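Long-range contacts in zebrafish RNase5 (Danio rerio, PDB 3LJE), which probably cleaves RNA, as a fish member of the pancreatic ribonuclease family related to the angiogenins: residues T50-T55 / Q78-V83; R16-A21 / D44-N49; R58-C63 / G114-Y119. All coordinates share one frame; numbering follows the deposited sequence.

Interaction 1: T50-T55 / Q78-V83; sequences TFIQAT and QPFPVV. With SO4 (sulfate ion), chain D.
Ala54 reaches the Phe80 ring at its edge, with Ala54 CB near the ring plane and 4.1 Å from Phe80 CD2. Ile52 CG2 comes to Phe80 CD2 on a slant, at 3.6 Å. Arg58 of helix 56-60 adds a cation-pi contact. The Phe51 ring meets the other segment only at its edge, where Val83 O lies near the ring plane, 4.0 Å from Phe51 CD2; the ring also packs on Ala31 and Met32 of helix 28-34.

The backbones beneath are neighbouring antiparallel strands of the ribonuclease A fold, the axes of the short segments 50-52 and 80-83 lying 4.8 Å apart at closest approach, with 144° between their directions. Phe51 and Val83 form a hydrogen-bonded pair, in which Phe51 N donates to Val83 O at 2.8 Å, 169° at the hydrogen, and Val83 N returns a bond to Phe51 O. Ile52 and Val82 form the next, non-hydrogen-bonded pair and point to the opposite face, where both touch strand 97-112.

Gln53 N still bonds to Pro81 O, at 2.8 Å, but Gln53 already centres an inverse gamma turn that leads out of the strand. With CG anti to the carbonyl carbon (chi1 -66°) and the chain extended beyond it, the side chain crosses those of Pro81 and Val83 obliquely. Gln53 NE2 passes 3.6 Å from Val83 CG2 while bonding to Met23 O. Thr50 CG2 presses tightly on Val82 CB at 3.5 Å, and Thr50 OG1 bonds to Glu121 and Thr84. Thr55 OG1, at the N-cap of helix 56-60, donates to a sulfate, probably from the crystallisation liquor.

Interaction 2: R16-A21 / D44-N49; sequences RQHVDA and DCKEVN. With ACT (acetate ion), chain B; SO4 (sulfate ion), chain C.
Asn49 and Gln17 are joined by the one direct hydrogen bond between the segments, from Asn49 ND2 to Gln17 O at 2.8 Å. It is almost straight, 175° at the hydrogen, and the acceptor lies in the Asn49 amide plane. The other end of that amide is held from within its own segment: Lys46 NZ donates to Asn49 OD1 at 2.8 Å, in the carbonyl plane and on a lone pair. Gripped at both ends, the amide has its rotation and its assignment of O and N fixed. Lys46 gets there fully extended, its CG anti to the backbone N (chi1 -177°).

Non-bonded packing brings the same amide to His18. Asn49 OD1 sits 3.2 Å from His18 CE1, with ring and amide planes only 18° apart, while Gln17 CB lies over one face of the imidazole, towards its rim. His18 ND1 bonds to Thr50 O, which settles how the ring is turned.

A sulfate and a water complete the bridging. One sulfate oxygen, O4, accepts from His18 NE2 at 2.8 Å, in the ring plane, and from Lys46 NZ at 3.1 Å. The water donates to Gln17 OE1 at 2.9 Å and accepts from Lys46 NZ. On the 16-21 side alone, Arg16 NH2 donates to an acetate, its NH1 only weakly; both ions probably come from the crystallisation liquor.

Cys45, Lys46, Asn49, Thr50 and Phe51 spell the CKxxNTF signature of pancreatic ribonucleases. Facing it with a helix histidine around a sulfate is the arrangement of the family's active site, and the sulfate is consistent with the place of a substrate phosphate.

Interaction 3: R58-C63 / G114-Y119; sequences RITTVC and GWPVHY. With SO4 (sulfate ion), chain C.
Thr60 meets Pro116 from its first side-chain atom onwards, the two side chains crossing at about a right angle. Thr60 CB lies 4.0 Å from Pro116 CD. Beyond it the side chain forks: OG1 stands anti to the carbonyl carbon and CG2 anti to the backbone N (chi1 -65°). The hydroxyl branch packs against the proline ring, Thr60 OG1 being 3.4 Å from Pro116 CD, while its hydrogen bond goes back along the helix to Lys56 O. The methyl branch touches the backbone two residues before the proline, with Thr60 CG2 3.4 Å from Gly114 O, and approaches Trp115 CE3 obliquely at 4.2 Å.

Gly114 O is a shared point of contact. Cys63 CB also lies 3.4 Å from Gly114 O, and a water donates to Gly114 O at 2.7 Å and to Thr60 O, bridging backbones that have no direct hydrogen bond across the contact. Cys63 SG rests 3.6 Å from Pro116 CA and forms a disulfide with Cys111, a covalent tie to strand 97-112.

Further along, Val117 and His118 both face Gly110 in a classic beta bulge. Past it, Tyr119 N donates to sulfate O2 at 3.0 Å with 172° at the hydrogen. His118 lies beside this sulfate, as the histidine near the C terminus does at the active site of ribonuclease A.

Strand 115-119 pairs antiparallel with strand 97-112. Pro116 touches both helix 56-60, through Thr60, and helix 8-18, through Tyr11 and Phe14, while Ile59 packs on Phe14 and Leu109.

From the N terminus, interaction 2 closes first: residues 16-21, running from helix 8-18 into the loop after it, meet 44-49 across 22 residues that hold helix 28-34. Interaction 1 opens directly afterwards at residue 50, on the same strand 48-52, and closes at 78-83. The two are therefore in series, joined by a probable backbone hydrogen bond from Ile52 N to His18 O. Interaction 3 opens inside that second loop, on helix 56-60, and closes only at 114-119, so it crosses interaction 1; Ile52 packs on Ile59 there. The long crossing loop brings strand 115-119 back to helix 8-18, where His18 and Lys46 of interaction 2 and Tyr119 of interaction 3 bind the same sulfate.

Interaction 1: T50-T55 / Q78-V83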
loop_
_atom_site.group_PDB
_atom_site.type_symbol
_atom_site.label_atom_id
_atom_site.label_comp_id
_atom_site.label_asym_id
_atom_site.label_seq_id
_atom_site.Cartn_x
_atom_site.Cartn_y
_atom_site.Cartn_z
ATOM N N THR A 50 3.105 -3.725 0.262
ATOM C CA THR A 50 2.739 -3.596 1.636
ATOM C C THR A 50 1.304 -3.118 1.857
ATOM O O THR A 50 0.844 -2.120 1.281
ATOM C CB THR A 50 3.747 -2.523 2.282
ATOM O OG1 THR A 50 5.036 -3.060 2.094
ATOM C CG2 THR A 50 3.376 -2.212 3.828
ATOM N N PHE A 51 0.656 -3.736 2.857
ATOM C CA PHE A 51 -0.653 -3.301 3.317
ATOM C C PHE A 51 -0.517 -2.606 4.688
ATOM O O PHE A 51 0.024 -3.192 5.635
ATOM C CB PHE A 51 -1.577 -4.539 3.503
ATOM C CG PHE A 51 -1.845 -5.220 2.187
ATOM C CD1 PHE A 51 -2.893 -4.708 1.352
ATOM C CD2 PHE A 51 -1.059 -6.321 1.768
ATOM C CE1 PHE A 51 -3.131 -5.341 0.067
ATOM C CE2 PHE A 51 -1.327 -6.943 0.523
ATOM C CZ PHE A 51 -2.348 -6.449 -0.308
ATOM N N ILE A 52 -0.978 -1.378 4.755
ATOM C CA ILE A 52 -0.910 -0.624 5.997
ATOM C C ILE A 52 -2.174 -1.074 6.774
ATOM O O ILE A 52 -3.336 -0.973 6.279
ATOM C CB ILE A 52 -1.031 0.875 5.735
ATOM C CG1 ILE A 52 0.143 1.325 4.781
ATOM C CG2 ILE A 52 -1.039 1.662 7.140
ATOM C CD1 ILE A 52 -0.227 2.773 4.156
ATOM N N GLN A 53 -1.960 -1.492 8.031
ATOM C CA GLN A 53 -3.120 -1.948 8.884
ATOM C C GLN A 53 -3.798 -0.832 9.576
ATOM O O GLN A 53 -3.713 -0.678 10.785
ATOM C CB GLN A 53 -2.597 -3.039 9.868
ATOM C CG GLN A 53 -2.161 -4.282 9.131
ATOM C CD GLN A 53 -1.463 -5.208 10.137
ATOM O OE1 GLN A 53 -0.412 -4.770 10.703
ATOM N NE2 GLN A 53 -1.979 -6.499 10.341
ATOM N N ALA A 54 -4.475 0.000 8.811
ATOM C CA ALA A 54 -5.152 1.133 9.411
ATOM C C ALA A 54 -6.288 1.570 8.545
ATOM O O ALA A 54 -6.458 1.058 7.450
ATOM C CB ALA A 54 -4.178 2.282 9.623
ATOM N N THR A 55 -7.100 2.518 9.036
ATOM C CA THR A 55 -8.224 3.028 8.249
ATOM C C THR A 55 -7.743 4.031 7.233
ATOM O O THR A 55 -6.697 4.682 7.394
ATOM C CB THR A 55 -9.277 3.789 9.104
ATOM O OG1 THR A 55 -8.642 4.967 9.660
ATOM C CG2 THR A 55 -9.794 2.935 10.269
ATOM N N GLN A 78 4.901 8.865 13.272
ATOM C CA GLN A 78 4.949 7.701 14.219
ATOM C C GLN A 78 4.860 6.395 13.387
ATOM O O GLN A 78 4.352 6.433 12.226
ATOM C CB GLN A 78 3.689 7.693 15.155
ATOM C CG GLN A 78 2.339 7.738 14.392
ATOM C CD GLN A 78 1.187 8.113 15.303
ATOM O OE1 GLN A 78 0.601 7.220 15.934
ATOM N NE2 GLN A 78 0.863 9.413 15.407
ATOM N N PRO A 79 5.355 5.286 13.909
ATOM C CA PRO A 79 5.283 4.002 13.163
ATOM C C PRO A 79 3.811 3.637 12.871
ATOM O O PRO A 79 2.870 4.102 13.569
ATOM C CB PRO A 79 5.868 2.951 14.167
ATOM C CG PRO A 79 6.780 3.793 15.113
ATOM C CD PRO A 79 5.999 5.100 15.261
ATOM N N PHE A 80 3.627 2.914 11.789
ATOM C CA PHE A 80 2.276 2.377 11.507
ATOM C C PHE A 80 2.497 0.923 11.442
ATOM O O PHE A 80 3.577 0.427 11.089
ATOM C CB PHE A 80 1.695 2.806 10.090
ATOM C CG PHE A 80 0.891 4.042 10.135
ATOM C CD1 PHE A 80 1.464 5.319 10.486
ATOM C CD2 PHE A 80 -0.477 4.015 9.816
ATOM C CE1 PHE A 80 0.696 6.437 10.468
ATOM C CE2 PHE A 80 -1.203 5.152 9.814
ATOM C CZ PHE A 80 -0.642 6.387 10.127
ATOM N N PRO A 81 1.436 0.148 11.781
ATOM C CA PRO A 81 1.511 -1.292 11.630
ATOM C C PRO A 81 1.372 -1.673 10.179
ATOM O O PRO A 81 0.455 -1.214 9.498
ATOM C CB PRO A 81 0.338 -1.828 12.439
ATOM C CG PRO A 81 -0.699 -0.746 12.339
ATOM C CD PRO A 81 0.008 0.498 11.868
ATOM N N VAL A 82 2.214 -2.538 9.677
ATOM C CA VAL A 82 2.099 -2.967 8.288
ATOM C C VAL A 82 2.364 -4.442 8.119
ATOM O O VAL A 82 3.053 -5.063 8.922
ATOM C CB VAL A 82 3.101 -2.239 7.294
ATOM C CG1 VAL A 82 2.892 -0.624 7.407
ATOM C CG2 VAL A 82 4.618 -2.682 7.588
ATOM N N VAL A 83 1.811 -4.993 7.028
ATOM C CA VAL A 83 2.145 -6.357 6.635
ATOM C C VAL A 83 2.706 -6.250 5.235
ATOM O O VAL A 83 2.011 -5.724 4.319
ATOM C CB VAL A 83 0.898 -7.297 6.599
ATOM C CG1 VAL A 83 1.265 -8.585 5.680
ATOM C CG2 VAL A 83 0.491 -7.609 8.028
HETATM S S SO4 D . -9.531 5.552 13.126
HETATM O O1 SO4 D . -8.145 5.079 13.356
HETATM O O2 SO4 D . -9.818 6.643 14.116
HETATM O O3 SO4 D . -9.768 6.070 11.731
HETATM O O4 SO4 D . -10.310 4.323 13.399
#

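Interaction 2: R16-A21 / D44-N49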
loop_
_atom_site.group_PDB
_atom_site.type_symbol
_atom_site.label_atom_id
_atom_site.label_comp_id
_atom_site.label_asym_id
_atom_site.label_seq_id
_atom_site.Cartn_x
_atom_site.Cartn_y
_atom_site.Cartn_z
ATOM N N ARG A 16 -6.937 0.294 -2.567
ATOM C CA ARG A 16 -6.993 -1.096 -2.937
ATOM C C ARG A 16 -5.699 -1.807 -2.726
ATOM O O ARG A 16 -5.659 -2.951 -2.225
ATOM C CB ARG A 16 -7.416 -1.228 -4.439
ATOM C CG ARG A 16 -7.245 -2.694 -4.970
ATOM C CD ARG A 16 -7.880 -2.976 -6.364
ATOM N NE ARG A 16 -7.285 -2.104 -7.398
ATOM C CZ ARG A 16 -6.146 -2.365 -8.042
ATOM N NH1 ARG A 16 -5.428 -3.515 -7.826
ATOM N NH2 ARG A 16 -5.661 -1.418 -8.831
ATOM N N GLN A 17 -4.610 -1.182 -3.100
ATOM C CA GLN A 17 -3.378 -1.923 -2.971
ATOM C C GLN A 17 -2.664 -1.821 -1.618
ATOM O O GLN A 17 -1.831 -2.673 -1.337
ATOM C CB GLN A 17 -2.371 -1.371 -3.993
ATOM C CG GLN A 17 -2.846 -1.502 -5.443
ATOM C CD GLN A 17 -1.729 -1.048 -6.374
ATOM O OE1 GLN A 17 -1.345 -1.779 -7.286
ATOM N NE2 GLN A 17 -1.202 0.116 -6.141
ATOM N N HIS A 18 -2.984 -0.775 -0.846
ATOM C CA HIS A 18 -2.208 -0.524 0.361
ATOM C C HIS A 18 -2.914 -0.274 1.671
ATOM O O HIS A 18 -2.226 -0.058 2.716
ATOM C CB HIS A 18 -1.245 0.686 0.101
ATOM C CG HIS A 18 -0.297 0.424 -1.036
ATOM N ND1 HIS A 18 0.662 -0.560 -0.977
ATOM C CD2 HIS A 18 -0.219 0.962 -2.287
ATOM C CE1 HIS A 18 1.319 -0.625 -2.131
ATOM N NE2 HIS A 18 0.810 0.282 -2.949
ATOM N N VAL A 19 -4.231 -0.374 1.688
ATOM C CA VAL A 19 -4.941 -0.081 2.933
ATOM C C VAL A 19 -5.810 -1.284 3.306
ATOM O O VAL A 19 -6.778 -1.654 2.557
ATOM C CB VAL A 19 -5.864 1.161 2.760
ATOM C CG1 VAL A 19 -6.594 1.512 4.061
ATOM C CG2 VAL A 19 -5.012 2.472 2.368
ATOM N N ASP A 20 -5.466 -1.921 4.422
ATOM C CA ASP A 20 -6.332 -3.022 4.845
ATOM C C ASP A 20 -6.046 -3.323 6.373
ATOM O O ASP A 20 -5.084 -3.999 6.730
ATOM C CB ASP A 20 -6.035 -4.312 4.033
ATOM C CG ASP A 20 -7.036 -5.399 4.385
ATOM O OD1 ASP A 20 -7.160 -6.353 3.593
ATOM O OD2 ASP A 20 -7.720 -5.233 5.444
ATOM N N ALA A 21 -6.885 -2.751 7.235
ATOM C CA ALA A 21 -6.688 -2.920 8.700
ATOM C C ALA A 21 -6.722 -4.356 9.142
ATOM O O ALA A 21 -6.187 -4.661 10.212
ATOM C CB ALA A 21 -7.828 -2.152 9.512
ATOM N N ASP A 44 2.029 -9.981 -14.584
ATOM C CA ASP A 44 3.167 -10.494 -13.843
ATOM C C ASP A 44 2.870 -10.331 -12.315
ATOM O O ASP A 44 2.063 -9.488 -11.898
ATOM C CB ASP A 44 4.459 -9.741 -14.196
ATOM C CG ASP A 44 4.692 -9.634 -15.738
ATOM O OD1 ASP A 44 4.463 -10.667 -16.435
ATOM O OD2 ASP A 44 5.099 -8.524 -16.219
ATOM N N CYS A 45 3.498 -11.197 -11.538
ATOM C CA CYS A 45 3.380 -11.217 -10.088
ATOM C C CYS A 45 4.152 -10.023 -9.613
ATOM O O CYS A 45 5.300 -9.816 -10.006
ATOM C CB CYS A 45 4.052 -12.448 -9.510
ATOM S SG CYS A 45 3.254 -14.035 -9.983
ATOM N N LYS A 46 3.498 -9.198 -8.807
ATOM C CA LYS A 46 4.170 -8.040 -8.249
ATOM C C LYS A 46 5.161 -8.593 -7.173
ATOM O O LYS A 46 4.878 -9.501 -6.349
ATOM C CB LYS A 46 3.079 -7.117 -7.677
ATOM C CG LYS A 46 3.687 -5.859 -7.143
ATOM C CD LYS A 46 2.616 -4.805 -6.778
ATOM C CE LYS A 46 3.258 -3.571 -6.095
ATOM N NZ LYS A 46 2.219 -2.587 -5.639
ATOM N N GLU A 47 6.381 -8.065 -7.208
ATOM C CA GLU A 47 7.423 -8.517 -6.292
ATOM C C GLU A 47 7.160 -8.211 -4.800
ATOM O O GLU A 47 7.418 -9.053 -3.950
ATOM C CB GLU A 47 8.768 -7.822 -6.697
ATOM C CG GLU A 47 9.278 -8.225 -7.974
ATOM C CD GLU A 47 9.980 -9.598 -7.923
ATOM O OE1 GLU A 47 10.304 -10.103 -9.010
ATOM O OE2 GLU A 47 10.230 -10.159 -6.839
ATOM N N VAL A 48 6.704 -7.002 -4.497
ATOM C CA VAL A 48 6.579 -6.596 -3.040
ATOM C C VAL A 48 5.371 -5.702 -2.914
ATOM O O VAL A 48 5.147 -4.790 -3.738
ATOM C CB VAL A 48 7.884 -6.039 -2.435
ATOM C CG1 VAL A 48 7.639 -5.528 -1.025
ATOM C CG2 VAL A 48 8.982 -7.103 -2.427
ATOM N N ASN A 49 4.515 -5.924 -1.884
ATOM C CA ASN A 49 3.421 -4.985 -1.764
ATOM C C ASN A 49 3.054 -4.939 -0.273
ATOM O O ASN A 49 2.727 -5.964 0.359
ATOM C CB ASN A 49 2.195 -5.490 -2.560
ATOM C CG ASN A 49 1.052 -4.490 -2.536
ATOM O OD1 ASN A 49 1.019 -3.565 -3.355
ATOM N ND2 ASN A 49 0.126 -4.632 -1.540
HETATM C C ACT B . -2.892 -3.312 -10.527
HETATM O O ACT B . -3.850 -2.564 -10.824
HETATM O OXT ACT B . -2.393 -3.420 -9.386
HETATM C CH3 ACT B . -2.282 -4.149 -11.652
HETATM S S SO4 C . 2.612 1.902 -5.472
HETATM O O1 SO4 C . 4.025 1.529 -4.832
HETATM O O2 SO4 C . 1.809 2.987 -4.692
HETATM O O3 SO4 C . 2.838 2.374 -6.902
HETATM O O4 SO4 C . 1.849 0.515 -5.532
HETATM O O HOH W 1 1.193 -2.411 -8.531
#

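Interaction 3: R58-C63 / G114-Y119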
loop_
_atom_site.group_PDB
_atom_site.type_symbol
_atom_site.label_atom_id
_atom_site.label_comp_id
_atom_site.label_asym_id
_atom_site.label_seq_id
_atom_site.Cartn_x
_atom_site.Cartn_y
_atom_site.Cartn_z
ATOM N N ARG A 58 -7.215 7.577 8.810
ATOM C CA ARG A 58 -6.039 7.815 9.619
ATOM C C ARG A 58 -4.801 7.891 8.720
ATOM O O ARG A 58 -3.908 8.685 8.948
ATOM C CB ARG A 58 -5.831 6.685 10.654
ATOM C CG ARG A 58 -4.826 7.237 11.758
ATOM C CD ARG A 58 -4.819 6.444 13.083
ATOM N NE ARG A 58 -4.161 5.158 12.831
ATOM C CZ ARG A 58 -2.854 4.964 13.046
ATOM N NH1 ARG A 58 -2.015 5.964 13.503
ATOM N NH2 ARG A 58 -2.360 3.760 12.854
ATOM N N ILE A 59 -4.743 7.021 7.732
ATOM C CA ILE A 59 -3.565 7.025 6.835
ATOM C C ILE A 59 -3.562 8.383 6.090
ATOM O O ILE A 59 -2.468 8.959 5.879
ATOM C CB ILE A 59 -3.679 5.887 5.824
ATOM C CG1 ILE A 59 -3.503 4.541 6.573
ATOM C CG2 ILE A 59 -2.573 5.946 4.739
ATOM C CD1 ILE A 59 -3.918 3.345 5.670
ATOM N N THR A 60 -4.737 8.871 5.726
ATOM C CA THR A 60 -4.802 10.155 4.978
ATOM C C THR A 60 -4.206 11.331 5.797
ATOM O O THR A 60 -3.714 12.320 5.216
ATOM C CB THR A 60 -6.272 10.359 4.505
ATOM O OG1 THR A 60 -6.552 9.309 3.572
ATOM C CG2 THR A 60 -6.505 11.759 3.793
ATOM N N THR A 61 -4.260 11.249 7.137
ATOM C CA THR A 61 -3.642 12.315 7.977
ATOM C C THR A 61 -2.136 12.453 7.704
ATOM O O THR A 61 -1.576 13.500 7.992
ATOM C CB THR A 61 -3.808 12.065 9.554
ATOM O OG1 THR A 61 -3.093 10.886 9.956
ATOM C CG2 THR A 61 -5.333 11.962 9.894
ATOM N N VAL A 62 -1.500 11.401 7.178
ATOM C CA VAL A 62 -0.075 11.558 6.810
ATOM C C VAL A 62 0.070 12.632 5.695
ATOM O O VAL A 62 1.119 13.340 5.604
ATOM C CB VAL A 62 0.523 10.226 6.324
ATOM C CG1 VAL A 62 2.044 10.380 5.920
ATOM C CG2 VAL A 62 0.486 9.267 7.541
ATOM N N CYS A 63 -0.974 12.764 4.886
ATOM C CA CYS A 63 -0.943 13.746 3.797
ATOM C C CYS A 63 -1.481 15.079 4.341
ATOM O O CYS A 63 -1.682 16.037 3.564
ATOM C CB CYS A 63 -1.849 13.302 2.630
ATOM S SG CYS A 63 -1.132 11.911 1.727
ATOM N N GLY A 114 -3.781 16.654 -0.551
ATOM C CA GLY A 114 -4.199 16.123 0.727
ATOM C C GLY A 114 -4.608 14.622 0.684
ATOM O O GLY A 114 -5.030 14.060 1.735
ATOM N N TRP A 115 -4.562 13.989 -0.492
ATOM C CA TRP A 115 -4.992 12.527 -0.544
ATOM C C TRP A 115 -3.826 11.635 -0.845
ATOM O O TRP A 115 -2.966 11.971 -1.694
ATOM C CB TRP A 115 -6.005 12.300 -1.667
ATOM C CG TRP A 115 -7.199 13.159 -1.524
ATOM C CD1 TRP A 115 -7.419 14.420 -2.087
ATOM C CD2 TRP A 115 -8.292 12.903 -0.666
ATOM N NE1 TRP A 115 -8.600 14.944 -1.599
ATOM C CE2 TRP A 115 -9.163 14.041 -0.735
ATOM C CE3 TRP A 115 -8.628 11.831 0.160
ATOM C CZ2 TRP A 115 -10.356 14.111 0.007
ATOM C CZ3 TRP A 115 -9.788 11.881 0.900
ATOM C CH2 TRP A 115 -10.651 13.018 0.824
ATOM N N PRO A 116 -3.791 10.436 -0.230
ATOM C CA PRO A 116 -2.642 9.558 -0.537
ATOM C C PRO A 116 -2.771 8.902 -1.927
ATOM O O PRO A 116 -3.838 8.350 -2.254
ATOM C CB PRO A 116 -2.680 8.492 0.565
ATOM C CG PRO A 116 -4.268 8.420 0.941
ATOM C CD PRO A 116 -4.692 9.920 0.823
ATOM N N VAL A 117 -1.696 8.924 -2.715
ATOM C CA VAL A 117 -1.753 8.329 -4.066
ATOM C C VAL A 117 -0.649 7.349 -4.307
ATOM O O VAL A 117 -0.573 6.741 -5.404
ATOM C CB VAL A 117 -1.648 9.531 -5.119
ATOM C CG1 VAL A 117 -2.926 10.338 -5.001
ATOM C CG2 VAL A 117 -0.388 10.418 -4.786
ATOM N N HIS A 118 0.285 7.173 -3.341
ATOM C CA HIS A 118 1.368 6.267 -3.611
ATOM C C HIS A 118 1.967 5.828 -2.275
ATOM O O HIS A 118 1.987 6.609 -1.330
ATOM C CB HIS A 118 2.437 7.052 -4.468
ATOM C CG HIS A 118 3.745 6.363 -4.604
ATOM N ND1 HIS A 118 3.945 5.302 -5.472
ATOM C CD2 HIS A 118 4.938 6.564 -3.960
ATOM C CE1 HIS A 118 5.197 4.874 -5.365
ATOM N NE2 HIS A 118 5.821 5.619 -4.459
ATOM N N TYR A 119 2.431 4.602 -2.238
ATOM C CA TYR A 119 3.116 4.040 -1.080
ATOM C C TYR A 119 4.552 3.802 -1.451
ATOM O O TYR A 119 4.851 3.121 -2.446
ATOM C CB TYR A 119 2.490 2.708 -0.636
ATOM C CG TYR A 119 3.248 2.146 0.598
ATOM C CD1 TYR A 119 2.969 2.651 1.880
ATOM C CD2 TYR A 119 4.224 1.170 0.483
ATOM C CE1 TYR A 119 3.650 2.205 3.012
ATOM C CE2 TYR A 119 4.883 0.683 1.640
ATOM C CZ TYR A 119 4.572 1.242 2.881
ATOM O OH TYR A 119 5.218 0.791 4.003
HETATM S S SO4 C . 2.612 1.902 -5.472
HETATM O O1 SO4 C . 4.025 1.529 -4.832
HETATM O O2 SO4 C . 1.809 2.987 -4.692
HETATM O O3 SO4 C . 2.838 2.374 -6.902
HETATM O O4 SO4 C . 1.849 0.515 -5.532
HETATM O O HOH W 2 -4.990 15.056 4.276
#